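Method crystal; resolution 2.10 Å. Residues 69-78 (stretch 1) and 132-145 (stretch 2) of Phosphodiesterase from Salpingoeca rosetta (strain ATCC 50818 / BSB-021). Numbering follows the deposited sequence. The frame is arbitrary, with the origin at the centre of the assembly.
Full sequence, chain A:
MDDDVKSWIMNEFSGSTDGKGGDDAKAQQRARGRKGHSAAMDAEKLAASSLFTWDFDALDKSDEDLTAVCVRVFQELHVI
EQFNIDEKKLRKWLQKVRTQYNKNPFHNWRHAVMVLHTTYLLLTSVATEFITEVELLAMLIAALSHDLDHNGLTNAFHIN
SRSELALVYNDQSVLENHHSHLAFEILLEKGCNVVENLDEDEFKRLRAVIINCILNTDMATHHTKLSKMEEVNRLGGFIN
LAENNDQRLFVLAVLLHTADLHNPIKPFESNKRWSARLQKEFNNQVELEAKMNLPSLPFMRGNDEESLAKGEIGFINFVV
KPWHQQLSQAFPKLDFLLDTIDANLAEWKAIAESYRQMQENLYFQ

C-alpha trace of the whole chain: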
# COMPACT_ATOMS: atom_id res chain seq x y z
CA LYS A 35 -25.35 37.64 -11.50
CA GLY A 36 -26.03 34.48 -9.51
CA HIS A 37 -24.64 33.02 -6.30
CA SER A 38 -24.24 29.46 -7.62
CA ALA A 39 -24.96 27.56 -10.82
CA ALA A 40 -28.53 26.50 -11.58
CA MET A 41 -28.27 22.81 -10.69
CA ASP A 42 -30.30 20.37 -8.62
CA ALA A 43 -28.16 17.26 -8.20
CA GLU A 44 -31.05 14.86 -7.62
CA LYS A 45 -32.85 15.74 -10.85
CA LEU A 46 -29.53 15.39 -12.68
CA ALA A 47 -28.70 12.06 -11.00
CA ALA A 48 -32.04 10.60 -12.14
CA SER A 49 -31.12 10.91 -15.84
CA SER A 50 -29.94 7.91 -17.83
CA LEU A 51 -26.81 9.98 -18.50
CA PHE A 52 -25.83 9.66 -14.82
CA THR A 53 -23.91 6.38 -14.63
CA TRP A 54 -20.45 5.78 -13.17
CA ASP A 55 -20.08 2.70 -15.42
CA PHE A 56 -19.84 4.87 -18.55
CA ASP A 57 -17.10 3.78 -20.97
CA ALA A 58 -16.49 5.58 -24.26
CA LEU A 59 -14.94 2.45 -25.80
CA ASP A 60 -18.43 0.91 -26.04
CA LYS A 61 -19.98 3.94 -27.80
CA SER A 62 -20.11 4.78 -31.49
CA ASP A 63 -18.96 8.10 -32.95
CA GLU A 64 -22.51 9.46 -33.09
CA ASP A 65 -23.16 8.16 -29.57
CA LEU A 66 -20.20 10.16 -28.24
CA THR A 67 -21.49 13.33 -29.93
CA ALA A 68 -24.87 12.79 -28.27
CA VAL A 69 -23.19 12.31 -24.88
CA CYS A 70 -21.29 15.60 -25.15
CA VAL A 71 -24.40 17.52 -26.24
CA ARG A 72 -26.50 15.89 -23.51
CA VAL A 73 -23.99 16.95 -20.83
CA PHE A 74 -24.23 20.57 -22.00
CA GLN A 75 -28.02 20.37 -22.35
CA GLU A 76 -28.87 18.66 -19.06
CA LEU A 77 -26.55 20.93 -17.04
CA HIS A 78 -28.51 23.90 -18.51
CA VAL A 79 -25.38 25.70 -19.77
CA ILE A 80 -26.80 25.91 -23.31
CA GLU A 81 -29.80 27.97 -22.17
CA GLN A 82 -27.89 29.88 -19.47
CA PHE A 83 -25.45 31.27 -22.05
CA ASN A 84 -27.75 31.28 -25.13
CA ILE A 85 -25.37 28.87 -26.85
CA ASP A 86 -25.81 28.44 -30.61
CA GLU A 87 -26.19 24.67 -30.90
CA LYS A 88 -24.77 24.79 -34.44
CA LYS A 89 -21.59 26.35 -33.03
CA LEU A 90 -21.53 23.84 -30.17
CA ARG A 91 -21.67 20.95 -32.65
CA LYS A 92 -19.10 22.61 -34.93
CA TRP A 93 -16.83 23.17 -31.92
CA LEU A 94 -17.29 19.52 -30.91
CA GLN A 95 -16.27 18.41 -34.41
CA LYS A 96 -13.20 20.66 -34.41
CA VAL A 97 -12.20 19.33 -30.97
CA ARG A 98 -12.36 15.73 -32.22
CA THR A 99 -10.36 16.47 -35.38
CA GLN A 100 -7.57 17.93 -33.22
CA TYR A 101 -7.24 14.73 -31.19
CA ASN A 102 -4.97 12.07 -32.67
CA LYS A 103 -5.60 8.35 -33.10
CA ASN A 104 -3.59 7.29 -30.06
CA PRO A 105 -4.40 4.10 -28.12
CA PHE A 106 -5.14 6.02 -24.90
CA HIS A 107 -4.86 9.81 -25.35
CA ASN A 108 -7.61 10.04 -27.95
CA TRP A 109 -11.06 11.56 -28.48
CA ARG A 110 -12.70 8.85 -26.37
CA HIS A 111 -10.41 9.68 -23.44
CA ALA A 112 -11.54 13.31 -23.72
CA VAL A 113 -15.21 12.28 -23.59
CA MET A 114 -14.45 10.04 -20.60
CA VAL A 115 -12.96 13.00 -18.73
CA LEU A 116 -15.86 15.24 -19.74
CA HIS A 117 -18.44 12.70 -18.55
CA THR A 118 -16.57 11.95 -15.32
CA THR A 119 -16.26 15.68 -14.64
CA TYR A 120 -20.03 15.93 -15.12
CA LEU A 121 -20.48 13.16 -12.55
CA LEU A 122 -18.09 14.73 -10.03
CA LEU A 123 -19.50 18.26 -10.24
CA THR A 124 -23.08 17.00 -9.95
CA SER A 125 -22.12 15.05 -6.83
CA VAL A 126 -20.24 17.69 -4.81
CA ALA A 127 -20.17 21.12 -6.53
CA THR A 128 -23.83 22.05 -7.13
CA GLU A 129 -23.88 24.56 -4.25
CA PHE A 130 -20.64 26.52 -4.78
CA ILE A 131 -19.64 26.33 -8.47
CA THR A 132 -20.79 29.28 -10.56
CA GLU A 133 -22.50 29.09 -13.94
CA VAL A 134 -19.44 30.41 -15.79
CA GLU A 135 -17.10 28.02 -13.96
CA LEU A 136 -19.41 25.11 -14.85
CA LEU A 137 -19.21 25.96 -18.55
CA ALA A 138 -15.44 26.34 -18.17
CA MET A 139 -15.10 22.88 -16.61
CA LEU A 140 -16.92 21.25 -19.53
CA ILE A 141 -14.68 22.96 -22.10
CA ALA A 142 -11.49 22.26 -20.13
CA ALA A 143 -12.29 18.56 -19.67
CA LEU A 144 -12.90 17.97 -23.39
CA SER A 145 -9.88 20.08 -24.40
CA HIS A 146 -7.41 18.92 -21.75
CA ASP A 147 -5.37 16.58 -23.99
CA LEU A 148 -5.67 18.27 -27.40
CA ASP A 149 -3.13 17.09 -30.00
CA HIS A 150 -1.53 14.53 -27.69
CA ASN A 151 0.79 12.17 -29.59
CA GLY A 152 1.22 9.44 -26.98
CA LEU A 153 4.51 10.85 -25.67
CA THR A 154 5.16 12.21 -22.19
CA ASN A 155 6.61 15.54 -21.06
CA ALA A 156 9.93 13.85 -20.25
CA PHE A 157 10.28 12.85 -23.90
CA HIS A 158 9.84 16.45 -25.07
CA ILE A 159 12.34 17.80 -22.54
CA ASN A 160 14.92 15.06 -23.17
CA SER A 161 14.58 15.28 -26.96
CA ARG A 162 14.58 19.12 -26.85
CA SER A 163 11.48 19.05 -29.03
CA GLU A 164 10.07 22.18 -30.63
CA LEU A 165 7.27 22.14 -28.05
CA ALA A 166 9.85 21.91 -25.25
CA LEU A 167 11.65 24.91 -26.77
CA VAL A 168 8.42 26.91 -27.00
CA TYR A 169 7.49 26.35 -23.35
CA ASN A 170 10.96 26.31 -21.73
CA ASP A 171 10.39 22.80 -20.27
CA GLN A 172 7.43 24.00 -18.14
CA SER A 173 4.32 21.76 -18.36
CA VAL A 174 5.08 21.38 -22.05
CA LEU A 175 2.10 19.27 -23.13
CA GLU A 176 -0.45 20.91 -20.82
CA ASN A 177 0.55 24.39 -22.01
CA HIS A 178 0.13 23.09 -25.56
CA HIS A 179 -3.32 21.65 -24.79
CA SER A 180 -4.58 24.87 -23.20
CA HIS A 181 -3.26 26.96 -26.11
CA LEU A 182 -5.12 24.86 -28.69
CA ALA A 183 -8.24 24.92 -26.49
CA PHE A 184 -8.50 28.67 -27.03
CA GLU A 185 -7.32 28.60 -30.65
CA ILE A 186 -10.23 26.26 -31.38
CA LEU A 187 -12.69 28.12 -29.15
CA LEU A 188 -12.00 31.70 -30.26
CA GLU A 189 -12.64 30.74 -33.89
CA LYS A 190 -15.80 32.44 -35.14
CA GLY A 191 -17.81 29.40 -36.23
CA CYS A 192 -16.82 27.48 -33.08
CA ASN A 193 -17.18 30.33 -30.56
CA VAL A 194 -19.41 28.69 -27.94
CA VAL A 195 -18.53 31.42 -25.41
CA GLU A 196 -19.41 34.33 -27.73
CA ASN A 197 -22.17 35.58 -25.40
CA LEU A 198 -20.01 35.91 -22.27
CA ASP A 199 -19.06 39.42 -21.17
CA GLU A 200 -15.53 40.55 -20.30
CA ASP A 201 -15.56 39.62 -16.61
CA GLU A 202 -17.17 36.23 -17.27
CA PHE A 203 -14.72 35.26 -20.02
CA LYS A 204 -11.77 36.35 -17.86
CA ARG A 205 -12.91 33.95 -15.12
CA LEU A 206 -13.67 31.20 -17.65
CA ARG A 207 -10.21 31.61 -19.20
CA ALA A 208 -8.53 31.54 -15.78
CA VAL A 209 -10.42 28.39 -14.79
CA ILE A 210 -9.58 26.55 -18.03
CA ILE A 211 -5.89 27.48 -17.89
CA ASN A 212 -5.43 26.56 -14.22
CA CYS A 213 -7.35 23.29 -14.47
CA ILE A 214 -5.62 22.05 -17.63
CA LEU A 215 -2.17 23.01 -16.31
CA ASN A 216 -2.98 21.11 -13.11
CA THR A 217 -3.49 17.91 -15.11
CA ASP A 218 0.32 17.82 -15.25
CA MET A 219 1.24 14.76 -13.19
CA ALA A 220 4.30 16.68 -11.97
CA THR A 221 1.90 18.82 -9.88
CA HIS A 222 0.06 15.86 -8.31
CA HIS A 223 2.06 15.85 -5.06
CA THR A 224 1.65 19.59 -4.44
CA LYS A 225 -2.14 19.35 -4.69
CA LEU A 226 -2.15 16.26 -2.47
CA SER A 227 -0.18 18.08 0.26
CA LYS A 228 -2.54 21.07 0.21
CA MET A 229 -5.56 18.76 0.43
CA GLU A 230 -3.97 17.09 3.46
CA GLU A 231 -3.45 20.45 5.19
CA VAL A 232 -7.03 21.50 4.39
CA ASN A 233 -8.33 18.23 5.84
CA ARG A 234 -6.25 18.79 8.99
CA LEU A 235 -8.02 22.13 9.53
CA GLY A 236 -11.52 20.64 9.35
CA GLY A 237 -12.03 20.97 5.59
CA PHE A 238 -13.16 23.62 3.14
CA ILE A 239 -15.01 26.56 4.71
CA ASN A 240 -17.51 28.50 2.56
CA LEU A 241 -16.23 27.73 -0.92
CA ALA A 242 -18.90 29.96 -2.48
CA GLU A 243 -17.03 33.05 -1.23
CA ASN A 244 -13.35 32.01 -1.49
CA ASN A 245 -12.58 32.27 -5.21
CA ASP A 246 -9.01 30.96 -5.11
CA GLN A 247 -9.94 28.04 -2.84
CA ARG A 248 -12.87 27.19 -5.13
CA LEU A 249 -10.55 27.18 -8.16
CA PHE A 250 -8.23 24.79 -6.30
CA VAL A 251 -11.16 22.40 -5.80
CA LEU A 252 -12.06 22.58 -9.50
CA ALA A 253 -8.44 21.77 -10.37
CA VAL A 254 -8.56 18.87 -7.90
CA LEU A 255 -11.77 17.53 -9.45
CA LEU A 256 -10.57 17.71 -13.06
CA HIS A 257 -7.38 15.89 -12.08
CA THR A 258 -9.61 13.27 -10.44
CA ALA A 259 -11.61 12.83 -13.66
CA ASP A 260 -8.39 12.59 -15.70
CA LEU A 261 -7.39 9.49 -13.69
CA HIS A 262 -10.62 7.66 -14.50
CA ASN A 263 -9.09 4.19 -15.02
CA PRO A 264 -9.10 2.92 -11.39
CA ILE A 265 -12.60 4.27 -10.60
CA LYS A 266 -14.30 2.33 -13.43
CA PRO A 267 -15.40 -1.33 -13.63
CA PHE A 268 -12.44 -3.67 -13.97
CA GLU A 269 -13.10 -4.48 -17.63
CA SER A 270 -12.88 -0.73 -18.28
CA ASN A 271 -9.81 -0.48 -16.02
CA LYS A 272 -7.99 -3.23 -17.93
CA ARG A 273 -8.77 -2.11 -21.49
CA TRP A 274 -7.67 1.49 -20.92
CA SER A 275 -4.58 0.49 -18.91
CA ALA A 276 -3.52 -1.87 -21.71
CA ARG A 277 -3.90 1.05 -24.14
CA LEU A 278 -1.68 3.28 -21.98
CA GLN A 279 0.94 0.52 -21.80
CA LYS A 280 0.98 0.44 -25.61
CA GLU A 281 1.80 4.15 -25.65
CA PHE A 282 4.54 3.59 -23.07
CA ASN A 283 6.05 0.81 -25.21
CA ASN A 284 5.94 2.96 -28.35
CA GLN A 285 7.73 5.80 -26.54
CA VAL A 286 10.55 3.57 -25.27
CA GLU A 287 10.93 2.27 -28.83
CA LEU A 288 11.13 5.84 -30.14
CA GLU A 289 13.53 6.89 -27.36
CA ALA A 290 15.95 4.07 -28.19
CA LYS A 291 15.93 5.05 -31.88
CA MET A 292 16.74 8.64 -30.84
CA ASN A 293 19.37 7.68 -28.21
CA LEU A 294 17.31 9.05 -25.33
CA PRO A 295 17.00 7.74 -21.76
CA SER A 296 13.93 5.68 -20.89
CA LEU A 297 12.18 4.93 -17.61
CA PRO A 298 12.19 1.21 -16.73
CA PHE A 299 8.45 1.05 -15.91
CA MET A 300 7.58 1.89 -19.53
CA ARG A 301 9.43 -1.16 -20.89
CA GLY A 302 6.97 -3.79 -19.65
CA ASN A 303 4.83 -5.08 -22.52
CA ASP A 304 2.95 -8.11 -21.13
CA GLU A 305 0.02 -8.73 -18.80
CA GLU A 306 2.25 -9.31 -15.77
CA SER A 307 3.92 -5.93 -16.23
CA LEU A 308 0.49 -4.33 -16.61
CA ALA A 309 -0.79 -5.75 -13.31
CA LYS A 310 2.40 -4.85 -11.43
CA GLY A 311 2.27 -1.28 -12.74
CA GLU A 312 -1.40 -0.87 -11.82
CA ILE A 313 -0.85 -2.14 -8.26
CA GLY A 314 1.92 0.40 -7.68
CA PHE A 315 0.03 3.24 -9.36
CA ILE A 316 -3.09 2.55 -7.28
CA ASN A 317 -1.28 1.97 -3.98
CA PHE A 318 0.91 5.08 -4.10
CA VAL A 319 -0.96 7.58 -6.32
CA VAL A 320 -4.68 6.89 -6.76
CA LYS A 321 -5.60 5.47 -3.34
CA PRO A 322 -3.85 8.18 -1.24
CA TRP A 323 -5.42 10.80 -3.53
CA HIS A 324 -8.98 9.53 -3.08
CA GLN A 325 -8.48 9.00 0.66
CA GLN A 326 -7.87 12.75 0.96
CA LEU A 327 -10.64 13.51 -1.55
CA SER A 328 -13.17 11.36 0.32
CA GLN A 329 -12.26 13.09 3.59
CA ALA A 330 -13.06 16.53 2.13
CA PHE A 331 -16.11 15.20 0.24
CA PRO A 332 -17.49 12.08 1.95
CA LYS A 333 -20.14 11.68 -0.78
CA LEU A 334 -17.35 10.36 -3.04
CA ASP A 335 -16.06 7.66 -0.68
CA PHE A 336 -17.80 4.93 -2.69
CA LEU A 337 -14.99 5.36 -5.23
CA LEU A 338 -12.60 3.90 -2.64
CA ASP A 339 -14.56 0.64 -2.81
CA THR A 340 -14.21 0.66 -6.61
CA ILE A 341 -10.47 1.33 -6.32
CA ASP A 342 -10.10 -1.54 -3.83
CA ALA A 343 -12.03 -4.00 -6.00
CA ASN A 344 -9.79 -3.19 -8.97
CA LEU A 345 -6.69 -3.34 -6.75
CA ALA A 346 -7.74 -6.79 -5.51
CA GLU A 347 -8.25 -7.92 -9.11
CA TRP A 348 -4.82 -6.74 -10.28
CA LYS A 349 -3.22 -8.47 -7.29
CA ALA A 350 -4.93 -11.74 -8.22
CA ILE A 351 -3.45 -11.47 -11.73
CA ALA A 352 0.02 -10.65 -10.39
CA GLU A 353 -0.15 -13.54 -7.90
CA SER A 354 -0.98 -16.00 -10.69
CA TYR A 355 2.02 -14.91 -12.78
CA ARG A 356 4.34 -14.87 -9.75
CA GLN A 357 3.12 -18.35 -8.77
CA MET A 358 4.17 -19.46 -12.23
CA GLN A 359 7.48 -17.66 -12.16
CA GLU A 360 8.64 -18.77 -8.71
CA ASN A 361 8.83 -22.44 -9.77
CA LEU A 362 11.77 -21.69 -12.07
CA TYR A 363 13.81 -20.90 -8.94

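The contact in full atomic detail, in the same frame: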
# COMPACT_ATOMS: atom_id res chain seq x y z
N VAL A 69 -23.55 12.21 -26.29
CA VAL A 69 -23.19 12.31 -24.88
C VAL A 69 -22.69 13.72 -24.55
O VAL A 69 -23.09 14.32 -23.54
CB VAL A 69 -22.13 11.25 -24.52
CG1 VAL A 69 -21.58 11.51 -23.12
CG2 VAL A 69 -22.73 9.86 -24.60
N CYS A 70 -21.82 14.27 -25.40
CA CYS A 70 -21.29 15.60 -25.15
C CYS A 70 -22.39 16.65 -25.18
O CYS A 70 -22.44 17.54 -24.31
CB CYS A 70 -20.21 15.93 -26.19
SG CYS A 70 -18.76 14.84 -26.14
N VAL A 71 -23.29 16.56 -26.15
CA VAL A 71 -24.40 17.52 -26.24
C VAL A 71 -25.33 17.36 -25.05
O VAL A 71 -25.82 18.35 -24.49
CB VAL A 71 -25.14 17.34 -27.58
CG1 VAL A 71 -26.39 18.22 -27.61
CG2 VAL A 71 -24.22 17.66 -28.74
N ARG A 72 -25.59 16.12 -24.63
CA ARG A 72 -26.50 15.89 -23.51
C ARG A 72 -25.93 16.46 -22.21
O ARG A 72 -26.68 16.96 -21.37
CB ARG A 72 -26.78 14.40 -23.35
CG ARG A 72 -27.92 13.89 -24.22
CD ARG A 72 -28.32 12.48 -23.83
NE ARG A 72 -28.95 12.41 -22.51
CZ ARG A 72 -29.33 11.28 -21.93
NH1 ARG A 72 -29.15 10.11 -22.54
NH2 ARG A 72 -29.90 11.30 -20.73
N VAL A 73 -24.61 16.37 -22.02
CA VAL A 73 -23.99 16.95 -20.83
C VAL A 73 -24.24 18.45 -20.79
O VAL A 73 -24.66 19.00 -19.77
CB VAL A 73 -22.49 16.62 -20.78
CG1 VAL A 73 -21.81 17.45 -19.70
CG2 VAL A 73 -22.27 15.13 -20.53
N PHE A 74 -23.98 19.13 -21.92
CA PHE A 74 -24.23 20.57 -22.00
C PHE A 74 -25.71 20.89 -21.81
O PHE A 74 -26.07 21.86 -21.14
CB PHE A 74 -23.74 21.11 -23.34
CG PHE A 74 -22.26 21.39 -23.38
CD1 PHE A 74 -21.35 20.36 -23.46
CD2 PHE A 74 -21.80 22.70 -23.37
CE1 PHE A 74 -19.99 20.61 -23.51
CE2 PHE A 74 -20.44 22.96 -23.42
CZ PHE A 74 -19.54 21.92 -23.49
N GLN A 75 -26.59 20.08 -22.42
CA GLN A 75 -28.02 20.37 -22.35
C GLN A 75 -28.57 20.15 -20.95
O GLN A 75 -29.27 21.01 -20.41
CB GLN A 75 -28.77 19.51 -23.37
N GLU A 76 -28.26 19.00 -20.34
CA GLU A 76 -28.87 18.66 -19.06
C GLU A 76 -28.33 19.51 -17.92
O GLU A 76 -29.03 19.72 -16.92
CB GLU A 76 -28.68 17.18 -18.77
CG GLU A 76 -29.43 16.29 -19.76
CD GLU A 76 -29.56 14.85 -19.30
OE1 GLU A 76 -30.03 14.01 -20.09
OE2 GLU A 76 -29.20 14.56 -18.13
N LEU A 77 -27.10 20.02 -18.03
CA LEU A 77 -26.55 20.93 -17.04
C LEU A 77 -27.02 22.37 -17.23
O LEU A 77 -26.62 23.24 -16.46
CB LEU A 77 -25.02 20.89 -17.05
CG LEU A 77 -24.41 19.60 -16.50
CD1 LEU A 77 -22.90 19.59 -16.69
CD2 LEU A 77 -24.78 19.42 -15.03
N HIS A 78 -27.85 22.63 -18.24
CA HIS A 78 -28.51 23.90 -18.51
C HIS A 78 -27.56 25.00 -18.98
O HIS A 78 -27.95 26.17 -19.02
CB HIS A 78 -29.30 24.40 -17.30
CG HIS A 78 -30.25 23.39 -16.74
ND1 HIS A 78 -31.36 22.94 -17.43
CD2 HIS A 78 -30.27 22.74 -15.55
CE1 HIS A 78 -32.01 22.06 -16.70
NE2 HIS A 78 -31.37 21.91 -15.55
N THR A 132 -19.99 28.29 -9.85
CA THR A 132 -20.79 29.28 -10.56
C THR A 132 -21.13 28.78 -11.96
O THR A 132 -20.57 27.79 -12.46
CB THR A 132 -20.04 30.62 -10.65
OG1 THR A 132 -19.06 30.55 -11.70
CG2 THR A 132 -19.36 30.94 -9.33
N GLU A 133 -22.07 29.48 -12.60
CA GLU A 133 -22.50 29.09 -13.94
C GLU A 133 -21.36 29.19 -14.94
O GLU A 133 -21.19 28.31 -15.80
CB GLU A 133 -23.67 29.97 -14.38
CG GLU A 133 -24.50 29.37 -15.50
CD GLU A 133 -25.29 28.16 -15.04
OE1 GLU A 133 -25.81 28.19 -13.91
OE2 GLU A 133 -25.38 27.19 -15.82
N VAL A 134 -20.55 30.25 -14.86
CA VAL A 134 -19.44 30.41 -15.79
C VAL A 134 -18.38 29.34 -15.54
O VAL A 134 -17.84 28.77 -16.49
CB VAL A 134 -18.86 31.84 -15.68
CG1 VAL A 134 -17.52 31.92 -16.40
CG2 VAL A 134 -19.83 32.86 -16.25
N GLU A 135 -18.09 29.05 -14.27
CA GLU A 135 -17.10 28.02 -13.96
C GLU A 135 -17.58 26.64 -14.40
O GLU A 135 -16.76 25.79 -14.77
CB GLU A 135 -16.79 28.02 -12.46
CG GLU A 135 -16.06 29.28 -11.99
CD GLU A 135 -16.12 29.46 -10.48
OE1 GLU A 135 -16.85 28.69 -9.81
OE2 GLU A 135 -15.44 30.37 -9.97
N LEU A 136 -18.89 26.39 -14.37
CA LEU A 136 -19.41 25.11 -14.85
C LEU A 136 -19.17 24.95 -16.34
O LEU A 136 -18.70 23.90 -16.80
CB LEU A 136 -20.90 25.00 -14.53
CG LEU A 136 -21.61 23.74 -15.01
CD1 LEU A 136 -21.01 22.50 -14.37
CD2 LEU A 136 -23.11 23.82 -14.74
N LEU A 137 -19.50 25.99 -17.12
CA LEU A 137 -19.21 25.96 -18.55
C LEU A 137 -17.72 25.80 -18.81
O LEU A 137 -17.31 25.07 -19.73
CB LEU A 137 -19.73 27.23 -19.22
CG LEU A 137 -19.39 27.44 -20.70
CD1 LEU A 137 -20.04 26.37 -21.56
CD2 LEU A 137 -19.82 28.84 -21.15
N ALA A 138 -16.88 26.46 -18.00
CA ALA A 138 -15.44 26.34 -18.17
C ALA A 138 -14.94 24.93 -17.89
O ALA A 138 -14.00 24.47 -18.54
CB ALA A 138 -14.72 27.34 -17.26
N MET A 139 -15.55 24.23 -16.93
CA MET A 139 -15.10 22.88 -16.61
C MET A 139 -15.43 21.91 -17.73
O MET A 139 -14.66 20.98 -18.00
CB MET A 139 -15.72 22.42 -15.29
CG MET A 139 -15.19 23.17 -14.07
SD MET A 139 -13.40 23.01 -13.89
CE MET A 139 -13.27 21.28 -13.46
N LEU A 140 -16.56 22.11 -18.41
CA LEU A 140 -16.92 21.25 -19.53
C LEU A 140 -15.96 21.44 -20.70
O LEU A 140 -15.53 20.46 -21.32
CB LEU A 140 -18.36 21.53 -19.98
CG LEU A 140 -19.46 21.34 -18.94
CD1 LEU A 140 -20.84 21.43 -19.59
CD2 LEU A 140 -19.30 20.03 -18.19
N ILE A 141 -15.61 22.69 -21.01
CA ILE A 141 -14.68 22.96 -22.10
C ILE A 141 -13.29 22.44 -21.76
O ILE A 141 -12.62 21.81 -22.59
CB ILE A 141 -14.66 24.46 -22.43
CG1 ILE A 141 -16.03 24.92 -22.93
CG2 ILE A 141 -13.57 24.77 -23.46
CD1 ILE A 141 -16.15 26.43 -23.08
N ALA A 142 -12.83 22.69 -20.52
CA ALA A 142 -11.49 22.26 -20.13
C ALA A 142 -11.35 20.74 -20.17
O ALA A 142 -10.32 20.23 -20.62
CB ALA A 142 -11.17 22.78 -18.73
N ALA A 143 -12.38 20.02 -19.71
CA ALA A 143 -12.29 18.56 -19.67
C ALA A 143 -12.17 17.97 -21.08
O ALA A 143 -11.39 17.05 -21.31
CB ALA A 143 -13.52 17.98 -18.96
N LEU A 144 -12.95 18.50 -22.03
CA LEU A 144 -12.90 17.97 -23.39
C LEU A 144 -11.63 18.39 -24.12
O LEU A 144 -11.18 17.69 -25.03
CB LEU A 144 -14.13 18.44 -24.16
CG LEU A 144 -14.75 17.52 -25.21
CD1 LEU A 144 -14.82 16.08 -24.72
CD2 LEU A 144 -16.13 18.03 -25.55
N SER A 145 -11.03 19.51 -23.72
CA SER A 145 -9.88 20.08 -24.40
C SER A 145 -8.56 19.75 -23.72
O SER A 145 -7.50 20.18 -24.21
CB SER A 145 -10.02 21.61 -24.48
OG SER A 145 -11.23 21.99 -25.12

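Two helices, 69-76 and the one that starts at Glu133, pack almost antiparallel, with 169° between their N-to-C directions. Their axes come no closer than 11.3 Å, a wide spacing that leaves the gap to be filled by large side chains. The register runs in opposite senses along the two chains: Cys70 lies across from Leu144, Phe74 from Leu140, Leu77 from Leu136 and His78 from Glu133. The tightest of these pairings is at Phe74 and Leu140, whose CA atoms are 7.7 Å apart. No hydrogen bond crosses the contact; within each helix the backbone bonds run along its own turns.

Both helices have well-defined ends near the same end of the interface. The first closes in a Schellman motif, where His78 adopts a positive phi of 70° and its N donates back into the last turn, to Gln75 O at 3.1 Å. Thr132 caps the second helix, accepting from Glu135 N at OG1 (3.1 Å); Thr132 N in turn donates to Glu135 OE1 (3.2 Å). Both side chains are out of reach of the first stretch, so this start is organised without drawing on the interface.

The contact residues recur at steps of three or four, which keeps them on one side of each helix. Cys70, Val73, Phe74 and Leu77 line one helix and its end; Leu136, Leu137, Leu140 and Leu144 line the other. Leu140 is the hub, touching three residues. Its CB lies 3.7 Å from Phe74 CZ, and its CD2 sits 3.9 Å from Val73 CG1 and also 3.9 Å from Leu77 CD1. Its other methyl, CD1, stands over one face of the Phe74 ring, 3.9 Å from the centroid and only 2° off the normal, a nearly ideal CH-pi contact. In the m,t rotamer, Leu140 thus sets CD1 over the ring face while that same CD1 also lies 4.1 Å from Val73 CG1 and 4.0 Å from Leu77 CD1.

Phe74 achieves this although its CA-to-CB bond points sideways; with chi1 at -82° the ring end comes nearer the partner helix. The ring also meets Leu137, CE2 to CD1 at 3.9 Å, at an oblique angle. Further apolar contacts put Cys70 SG 4.2 Å from Leu144 CD2, and Leu77 CD1 4.2 Å from Leu136 CD1.

Polar groups stay at the margin. Glu133 OE2 approaches Leu77 O and His78 O, 4.2 Å from each, too far for hydrogen bonding; OE1 of the same carboxylate is bonded elsewhere in the structure. On the first helix, Arg72 and Glu76, one turn apart, form a salt bridge away from the contact, with Arg72 NH2 to Glu76 OE1 at 2.8 Å and Arg72 NE to the same Glu76 OE1 at 3.1 Å. The lesson is one of separation: charge pairs along a single helix, while apolar side-chain packing accounts for most of the contact, whose total buried surface is 416 Å², summed over both sides.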